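Local coordinates for protein SYE1 (Shewanella oneidensis, PDB 4AWT) that binds flavin mononucleotide and probably reduces activated carbon-carbon double bonds with NADH or NADPH as electron donor, as an Old Yellow Enzyme relative, at residues A[149-152]-A[153-157]. The protein carries 1 engineered substitution. Sequence-based numbering, arbitrary orientation.
Sequences RAMT and KADIA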
loop_
_atom_site.group_PDB
_atom_site.type_symbol
_atom_site.label_atom_id
_atom_site.label_comp_id
_atom_site.label_asym_id
_atom_site.label_seq_id
_atom_site.Cartn_x
_atom_site.Cartn_y
_atom_site.Cartn_z
ATOM N N ARG A 149 18.181 11.327 -7.892
ATOM C CA ARG A 149 18.609 12.656 -7.458
ATOM C C ARG A 149 17.902 13.015 -6.163
ATOM O O ARG A 149 16.776 12.544 -5.904
ATOM C CB ARG A 149 18.380 13.712 -8.545
ATOM C CG ARG A 149 16.928 13.930 -8.889
ATOM C CD ARG A 149 16.785 14.996 -9.970
ATOM N NE ARG A 149 15.405 15.326 -10.256
ATOM C CZ ARG A 149 14.648 16.092 -9.483
ATOM N NH1 ARG A 149 15.123 16.699 -8.438
ATOM N NH2 ARG A 149 13.386 16.233 -9.817
ATOM N N ALA A 150 18.543 13.824 -5.314
ATOM C CA ALA A 150 17.967 14.239 -4.068
ATOM C C ALA A 150 16.898 15.301 -4.263
ATOM O O ALA A 150 17.120 16.268 -4.965
ATOM C CB ALA A 150 19.051 14.740 -3.138
ATOM N N MET A 151 15.779 15.178 -3.614
ATOM C CA MET A 151 14.719 16.155 -3.729
ATOM C C MET A 151 15.169 17.496 -3.188
ATOM O O MET A 151 15.746 17.600 -2.121
ATOM C CB MET A 151 13.470 15.683 -2.948
ATOM C CG MET A 151 12.791 14.558 -3.656
ATOM S SD MET A 151 11.443 13.811 -2.716
ATOM C CE MET A 151 10.209 15.047 -2.870
ATOM N N THR A 152 14.756 18.562 -3.892
ATOM C CA THR A 152 14.863 19.908 -3.349
ATOM C C THR A 152 13.638 20.255 -2.533
ATOM O O THR A 152 12.640 19.536 -2.525
ATOM C CB THR A 152 14.985 20.906 -4.502
ATOM O OG1 THR A 152 13.782 20.874 -5.203
ATOM C CG2 THR A 152 16.134 20.574 -5.400
ATOM N N LYS A 153 13.693 21.383 -1.852
ATOM C CA LYS A 153 12.534 21.916 -1.170
ATOM C C LYS A 153 11.350 22.044 -2.089
ATOM O O LYS A 153 10.206 21.742 -1.701
ATOM C CB LYS A 153 12.988 23.283 -0.630
ATOM C CG LYS A 153 11.914 24.104 0.004
ATOM C CD LYS A 153 12.384 25.442 0.547
ATOM C CE LYS A 153 11.256 26.353 0.989
ATOM N NZ LYS A 153 11.746 27.444 1.807
ATOM N N ALA A 154 11.585 22.524 -3.287
ATOM C CA ALA A 154 10.481 22.682 -4.242
ATOM C C ALA A 154 9.921 21.316 -4.634
ATOM O O ALA A 154 8.723 21.164 -4.841
ATOM C CB ALA A 154 10.931 23.499 -5.458
ATOM N N ASP A 155 10.758 20.321 -4.790
ATOM C CA ASP A 155 10.296 18.965 -5.103
ATOM C C ASP A 155 9.426 18.456 -3.973
ATOM O O ASP A 155 8.397 17.791 -4.215
ATOM C CB ASP A 155 11.432 17.996 -5.292
ATOM C CG ASP A 155 12.307 18.206 -6.501
ATOM O OD1 ASP A 155 11.795 18.678 -7.542
ATOM O OD2 ASP A 155 13.503 17.876 -6.436
ATOM N N ILE A 156 9.817 18.698 -2.739
ATOM C CA ILE A 156 9.000 18.316 -1.586
ATOM C C ILE A 156 7.637 18.952 -1.661
ATOM O O ILE A 156 6.609 18.297 -1.462
ATOM C CB ILE A 156 9.789 18.628 -0.284
ATOM C CG1 ILE A 156 10.954 17.652 -0.169
ATOM C CG2 ILE A 156 8.853 18.652 0.890
ATOM C CD1 ILE A 156 11.924 17.988 0.963
ATOM N N ALA A 157 7.585 20.268 -1.934
ATOM C CA ALA A 157 6.311 20.931 -2.040
ATOM C C ALA A 157 5.482 20.333 -3.154
ATOM O O ALA A 157 4.249 20.192 -3.017
ATOM C CB ALA A 157 6.539 22.435 -2.302
HETATM O O HOH W 1 11.018 17.457 -9.560
#
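A capping box between T152 and D155 starts helix 153-172, an outer helix of the flavin-binding TIM barrel. T152, the N-cap, has OG1 set between its own N and carbonyl carbon (chi1 66°), where it accepts from D155 N at 3.1 Å. D155 returns the bond: its OD2 takes T152 N at 2.9 Å, nearly straight (170°) but from above the carboxylate plane. R149 NH1 meets D155 OD2 at 2.8 Å in a salt bridge, from the opposite face to T152 N, on the syn side of the carboxylate and somewhat out of its plane; the guanidinium and carboxylate planes stand 53° apart. A water joins R149 NH2 to D155 OD1. Next to the box, the first turn of the helix is closed by I156 N bonded to T152 O at 3.0 Å, and M151, bent at its end, lays CE 3.8 Å from I156 CG1; M151 also packs on I119, L187 and F191. An alanine in place of D155 would probably leave T152 N without its capping acceptor and the R149 guanidinium without its carboxylate mate, free to turn. With two donors gripping OD2 and the helix N-terminus close by, the carboxylate is likely to stay ionised, its negative charge facing the positive end of the helix dipole.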